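Local coordinates for protein hypothetical bacterial 6-phosphogluconolactonase (Bacteroides fragilis, PDB 3SCY) that probably hydrolyses 6-phosphogluconolactone to 6-phosphogluconate, as a seven-bladed beta-propeller lactonase, at residues D172-D177 with N229-T234; F224-N229 with V235-Y240. All coordinates share one frame; numbering follows the deposited sequence. Where two conformers were deposited one is given.

Contact 1. Residues D172-D177 with N229-T234; sequences DDLGTD and NEIGGT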
loop_
_atom_site.group_PDB
_atom_site.type_symbol
_atom_site.label_atom_id
_atom_site.label_comp_id
_atom_site.label_asym_id
_atom_site.label_seq_id
_atom_site.Cartn_x
_atom_site.Cartn_y
_atom_site.Cartn_z
ATOM N N ASP A 172 -2.381 -0.433 -10.832
ATOM C CA ASP A 172 -3.804 -0.790 -10.728
ATOM C C ASP A 172 -4.680 0.388 -11.030
ATOM O O ASP A 172 -4.515 1.455 -10.417
ATOM C CB ASP A 172 -4.130 -1.294 -9.311
ATOM C CG ASP A 172 -3.471 -2.587 -8.905
ATOM O OD1 ASP A 172 -2.932 -3.281 -9.787
ATOM O OD2 ASP A 172 -3.528 -2.928 -7.689
ATOM N N ASP A 173 -5.647 0.184 -11.923
ATOM C CA ASP A 173 -6.554 1.240 -12.328
ATOM C C ASP A 173 -7.975 0.866 -11.966
ATOM O O ASP A 173 -8.663 0.119 -12.679
ATOM C CB ASP A 173 -6.391 1.507 -13.814
ATOM C CG ASP A 173 -7.224 2.634 -14.404
ATOM O OD1 ASP A 173 -8.137 3.143 -13.705
ATOM O OD2 ASP A 173 -6.963 3.007 -15.559
ATOM N N LEU A 174 -8.433 1.451 -10.857
ATOM C CA LEU A 174 -9.767 1.205 -10.325
ATOM C C LEU A 174 -10.841 1.635 -11.314
ATOM O O LEU A 174 -11.894 0.987 -11.409
ATOM C CB LEU A 174 -9.913 1.934 -8.962
ATOM C CG LEU A 174 -11.308 1.888 -8.258
ATOM C CD1 LEU A 174 -11.143 1.923 -6.742
ATOM C CD2 LEU A 174 -12.238 3.052 -8.729
ATOM N N GLY A 175 -10.573 2.713 -12.050
ATOM C CA GLY A 175 -11.550 3.249 -12.981
ATOM C C GLY A 175 -11.778 2.476 -14.258
ATOM O O GLY A 175 -12.862 2.576 -14.838
ATOM N N THR A 176 -10.764 1.737 -14.736
ATOM C CA THR A 176 -10.924 1.044 -16.022
ATOM C C THR A 176 -10.814 -0.479 -15.905
ATOM O O THR A 176 -10.789 -1.142 -16.943
ATOM C CB THR A 176 -9.915 1.575 -17.051
ATOM O OG1 THR A 176 -8.606 1.148 -16.676
ATOM C CG2 THR A 176 -9.965 3.088 -17.194
ATOM N N ASP A 177 -10.746 -1.034 -14.666
ATOM C CA ASP A 177 -10.655 -2.494 -14.457
ATOM C C ASP A 177 -9.415 -3.082 -15.152
ATOM O O ASP A 177 -9.474 -4.165 -15.726
ATOM C CB ASP A 177 -11.947 -3.201 -14.930
ATOM C CG ASP A 177 -13.123 -2.823 -14.059
ATOM O OD1 ASP A 177 -12.976 -2.858 -12.817
ATOM O OD2 ASP A 177 -14.184 -2.481 -14.613
ATOM N N ASN A 229 -10.017 -5.973 -5.055
ATOM C CA ASN A 229 -10.891 -5.124 -5.851
ATOM C C ASN A 229 -11.824 -4.380 -4.937
ATOM O O ASN A 229 -12.607 -5.013 -4.213
ATOM C CB ASN A 229 -11.645 -5.976 -6.856
ATOM C CG ASN A 229 -10.725 -6.530 -7.907
ATOM O OD1 ASN A 229 -10.080 -5.788 -8.636
ATOM N ND2 ASN A 229 -10.633 -7.842 -7.989
ATOM N N GLU A 230 -11.743 -3.039 -4.956
ATOM C CA GLU A 230 -12.543 -2.209 -4.059
ATOM C C GLU A 230 -14.044 -2.367 -4.292
ATOM O O GLU A 230 -14.790 -2.548 -3.333
ATOM C CB GLU A 230 -12.166 -0.730 -4.189
ATOM C CG GLU A 230 -13.013 0.192 -3.321
ATOM C CD GLU A 230 -12.474 1.598 -3.172
ATOM O OE1 GLU A 230 -11.236 1.759 -3.087
ATOM O OE2 GLU A 230 -13.295 2.532 -3.038
ATOM N N ILE A 231 -14.490 -2.244 -5.547
ATOM C CA ILE A 231 -15.918 -2.231 -5.841
ATOM C C ILE A 231 -16.513 -3.632 -5.841
ATOM O O ILE A 231 -17.579 -3.847 -5.257
ATOM C CB ILE A 231 -16.170 -1.523 -7.186
ATOM C CG1 ILE A 231 -15.517 -0.123 -7.218
ATOM C CG2 ILE A 231 -17.696 -1.423 -7.462
ATOM C CD1 ILE A 231 -15.479 0.525 -8.661
ATOM N N GLY A 232 -15.845 -4.555 -6.506
ATOM C CA GLY A 232 -16.309 -5.935 -6.593
ATOM C C GLY A 232 -16.203 -6.695 -5.287
ATOM O O GLY A 232 -16.945 -7.661 -5.076
ATOM N N GLY A 233 -15.289 -6.250 -4.416
ATOM C CA GLY A 233 -15.062 -6.870 -3.112
ATOM C C GLY A 233 -14.432 -8.243 -3.236
ATOM O O GLY A 233 -14.586 -9.098 -2.362
ATOM N N THR A 234 -13.780 -8.474 -4.353
ATOM C CA THR A 234 -13.143 -9.735 -4.652
ATOM C C THR A 234 -11.640 -9.669 -4.531
ATOM O O THR A 234 -11.025 -8.608 -4.684
ATOM C CB THR A 234 -13.479 -10.184 -6.094
ATOM O OG1 THR A 234 -13.117 -9.151 -7.018
ATOM C CG2 THR A 234 -14.961 -10.546 -6.280
#
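Leu174 reaches across from one propeller blade to meet Glu230 and Ile231 of the next, and its two methyl groups divide the work. CB leaves the backbone toward the 229-234 loop, and with CG anti to the backbone N (chi1 176°) the branch point is carried on in that direction. From there CD1 goes to Glu230: it lies 3.8 Å from Glu230 CB and 3.7 Å from Glu230 OE1, so one methyl lies against the extended glutamate chain, touching it at CB and again at the carboxylate end (CD and OE1). CD2 turns to the other neighbour and meets the methyl tip of Ile231, CD2 to CD1 at 4.1 Å, the two side chains crossing at about a right angle. The contact is small, about 130 Å² in all: a methyl-methyl touch and a methyl laid against a glutamate chain.

The carboxylate that Leu174 flanks is bound elsewhere: Glu230 OE2 forms a salt bridge with Arg151, while OE1 pairs with both Arg214 and Arg278.

Each loop is braced from within. On one side Asp173 OD2, hydrogen-bonded to His180 NE2, lies 2.7 Å from Thr176 OG1, a hydroxyl that also has Gln178 OE1 within reach, while Asp173 OD1 takes weak bonds from the N-H groups of Gly175 and Thr176. On the other, Asn229 ND2 binds Thr234 OG1 at 3.0 Å, tilted 24° out of the amide plane, and Gly233 has a positive phi that lets the turn close.

Both segments are the turns linking the second and third strands of successive four-stranded blades, packed side by side as in a seven-bladed beta-propeller.

Contact 2. Residues F224-N229 with V235-Y240; sequences FAYLIN and VIAFRY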
loop_
_atom_site.group_PDB
_atom_site.type_symbol
_atom_site.label_atom_id
_atom_site.label_comp_id
_atom_site.label_asym_id
_atom_site.label_seq_id
_atom_site.Cartn_x
_atom_site.Cartn_y
_atom_site.Cartn_z
ATOM N N PHE A 224 3.243 -15.871 -7.540
ATOM C CA PHE A 224 1.822 -15.571 -7.463
ATOM C C PHE A 224 1.629 -14.129 -7.074
ATOM O O PHE A 224 2.465 -13.569 -6.356
ATOM C CB PHE A 224 1.109 -16.461 -6.438
ATOM C CG PHE A 224 1.121 -17.926 -6.796
ATOM C CD1 PHE A 224 0.281 -18.422 -7.784
ATOM C CD2 PHE A 224 2.023 -18.792 -6.199
ATOM C CE1 PHE A 224 0.315 -19.775 -8.141
ATOM C CE2 PHE A 224 2.056 -20.149 -6.549
ATOM C CZ PHE A 224 1.212 -20.627 -7.526
ATOM N N ALA A 225 0.542 -13.531 -7.558
ATOM C CA ALA A 225 0.151 -12.175 -7.199
ATOM C C ALA A 225 -1.301 -12.192 -6.773
ATOM O O ALA A 225 -2.076 -13.066 -7.182
ATOM C CB ALA A 225 0.366 -11.221 -8.365
ATOM N N TYR A 226 -1.686 -11.223 -5.949
ATOM C CA TYR A 226 -3.045 -11.145 -5.422
ATOM C C TYR A 226 -3.520 -9.723 -5.472
ATOM O O TYR A 226 -2.797 -8.814 -5.056
ATOM C CB TYR A 226 -3.112 -11.690 -3.984
ATOM C CG TYR A 226 -2.656 -13.126 -3.914
ATOM C CD1 TYR A 226 -3.560 -14.174 -4.070
ATOM C CD2 TYR A 226 -1.329 -13.441 -3.643
ATOM C CE1 TYR A 226 -3.132 -15.503 -4.061
ATOM C CE2 TYR A 226 -0.887 -14.762 -3.631
ATOM C CZ TYR A 226 -1.796 -15.789 -3.820
ATOM O OH TYR A 226 -1.348 -17.083 -3.780
ATOM N N LEU A 227 -4.705 -9.532 -6.024
ATOM C CA LEU A 227 -5.304 -8.225 -6.168
ATOM C C LEU A 227 -6.577 -8.105 -5.357
ATOM O O LEU A 227 -7.399 -9.021 -5.396
ATOM C CB LEU A 227 -5.640 -8.013 -7.666
ATOM C CG LEU A 227 -6.502 -6.818 -8.052
ATOM C CD1 LEU A 227 -5.731 -5.504 -7.894
ATOM C CD2 LEU A 227 -7.018 -6.960 -9.508
ATOM N N ILE A 228 -6.741 -6.976 -4.647
ATOM C CA ILE A 228 -7.975 -6.691 -3.930
ATOM C C ILE A 228 -8.737 -5.667 -4.765
ATOM O O ILE A 228 -8.174 -4.623 -5.128
ATOM C CB ILE A 228 -7.805 -6.267 -2.439
ATOM C CG1 ILE A 228 -9.191 -6.169 -1.763
ATOM C CG2 ILE A 228 -6.990 -4.950 -2.278
ATOM C CD1 ILE A 228 -9.197 -6.076 -0.281
ATOM N N ASN A 229 -10.017 -5.973 -5.055
ATOM C CA ASN A 229 -10.891 -5.124 -5.851
ATOM C C ASN A 229 -11.824 -4.380 -4.937
ATOM O O ASN A 229 -12.607 -5.013 -4.213
ATOM C CB ASN A 229 -11.645 -5.976 -6.856
ATOM C CG ASN A 229 -10.725 -6.530 -7.907
ATOM O OD1 ASN A 229 -10.080 -5.788 -8.636
ATOM N ND2 ASN A 229 -10.633 -7.842 -7.989
ATOM N N VAL A 235 -11.046 -10.840 -4.297
ATOM C CA VAL A 235 -9.608 -11.060 -4.400
ATOM C C VAL A 235 -9.423 -11.879 -5.659
ATOM O O VAL A 235 -10.096 -12.899 -5.821
ATOM C CB VAL A 235 -8.957 -11.742 -3.158
ATOM C CG1 VAL A 235 -7.470 -12.066 -3.410
ATOM C CG2 VAL A 235 -9.095 -10.869 -1.923
ATOM N N ILE A 236 -8.517 -11.431 -6.530
ATOM C CA ILE A 236 -8.135 -12.188 -7.706
ATOM C C ILE A 236 -6.719 -12.703 -7.474
ATOM O O ILE A 236 -5.808 -11.929 -7.122
ATOM C CB ILE A 236 -8.253 -11.387 -9.016
ATOM C CG1 ILE A 236 -9.719 -10.924 -9.224
ATOM C CG2 ILE A 236 -7.792 -12.251 -10.193
ATOM C CD1 ILE A 236 -9.901 -10.005 -10.477
ATOM N N ALA A 237 -6.556 -14.022 -7.633
ATOM C CA ALA A 237 -5.271 -14.695 -7.540
ATOM C C ALA A 237 -4.733 -14.897 -8.933
ATOM O O ALA A 237 -5.472 -15.284 -9.841
ATOM C CB ALA A 237 -5.415 -16.039 -6.834
ATOM N N PHE A 238 -3.461 -14.602 -9.107
ATOM C CA PHE A 238 -2.773 -14.764 -10.371
ATOM C C PHE A 238 -1.511 -15.518 -10.255
ATOM O O PHE A 238 -0.793 -15.400 -9.251
ATOM C CB PHE A 238 -2.340 -13.380 -10.938
ATOM C CG PHE A 238 -3.398 -12.335 -11.175
ATOM C CD1 PHE A 238 -3.697 -11.393 -10.191
ATOM C CD2 PHE A 238 -3.979 -12.185 -12.431
ATOM C CE1 PHE A 238 -4.632 -10.388 -10.427
ATOM C CE2 PHE A 238 -4.890 -11.156 -12.678
ATOM C CZ PHE A 238 -5.224 -10.275 -11.674
ATOM N N ARG A 239 -1.189 -16.243 -11.326
ATOM C CA ARG A 239 0.116 -16.840 -11.483
ATOM C C ARG A 239 0.957 -15.704 -12.064
ATOM O O ARG A 239 0.462 -14.974 -12.938
ATOM C CB ARG A 239 0.036 -18.084 -12.396
ATOM C CG ARG A 239 1.344 -18.839 -12.523
ATOM C CD ARG A 239 1.161 -20.240 -13.090
ATOM N NE ARG A 239 1.599 -21.266 -12.141
ATOM C CZ ARG A 239 0.782 -21.952 -11.348
ATOM N NH1 ARG A 239 -0.529 -21.751 -11.399
ATOM N NH2 ARG A 239 1.268 -22.859 -10.510
ATOM N N TYR A 240 2.163 -15.473 -11.541
ATOM C CA TYR A 240 3.023 -14.418 -12.084
ATOM C C TYR A 240 4.349 -15.017 -12.549
ATOM O O TYR A 240 5.007 -15.722 -11.792
ATOM C CB TYR A 240 3.292 -13.222 -11.127
ATOM C CG TYR A 240 4.302 -12.273 -11.739
ATOM C CD1 TYR A 240 3.922 -11.350 -12.707
ATOM C CD2 TYR A 240 5.657 -12.382 -11.444
ATOM C CE1 TYR A 240 4.865 -10.561 -13.367
ATOM C CE2 TYR A 240 6.606 -11.579 -12.076
ATOM C CZ TYR A 240 6.203 -10.661 -13.029
ATOM O OH TYR A 240 7.146 -9.883 -13.662
#
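Phe224 has its CG beside the backbone N (chi1 -64°), whereas Arg239, in the conformer described here, sends its chain out anti to the backbone N (chi1 -175°) and bends at chi3; together these bring ring and guanidinium side by side, pointing the same way. Their planes stand 73° apart. The ring presents CE1 and CZ to one guanidinium face, with Phe224 CZ 3.7 Å from Arg239 NH2. The arginine has a second position, so this contact need not be constant.

Next along the same face of the sheet, the methyl of Ala237 sits against Tyr226, CB to CE1 at 3.6 Å, while the phenol OH bonds to Gly294 O. The other face carries Ala225, Leu227, Ile236 and Phe238. Here Leu227 CB approaches the Phe238 ring at its edge, 3.8 Å from CE1, and Ile236 CG2 lies over one ring face.

Between these layers the antiparallel strands are joined by two hydrogen-bonded pairs. Ala225 and Phe238 exchange N-H...O bonds of 2.9 Å (Ala225 N to Phe238 O) and 2.8 Å (Phe238 N to Ala225 O). Leu227 and Ile236 do the same, with both donors in the carbonyl plane; Ile236 O also receives a CA-H contact from Tyr226.

The chemistry implies a hairpin fixed in register by its backbone, with apolar side chains on both faces and a charged group only at the exposed Arg239.

Both contacts are largely buried, but they hold different elements. Contact 2 joins the two middle strands of one blade, whereas contact 1 sets the turn between those same strands against the equivalent turn of the preceding blade. Asn229 belongs to both, ending the strand and starting the turn. The chemistry follows the place: within the blade, backbone hydrogen bonds and side chains together bury nearly 600 Å², while between blades a few methyl groups meet beside a carboxylate held by arginines. Asp172 OD2 and Leu227 CD1, 3.4 Å apart, link the two regions directly. Surface character appears in contact 2, at Arg239.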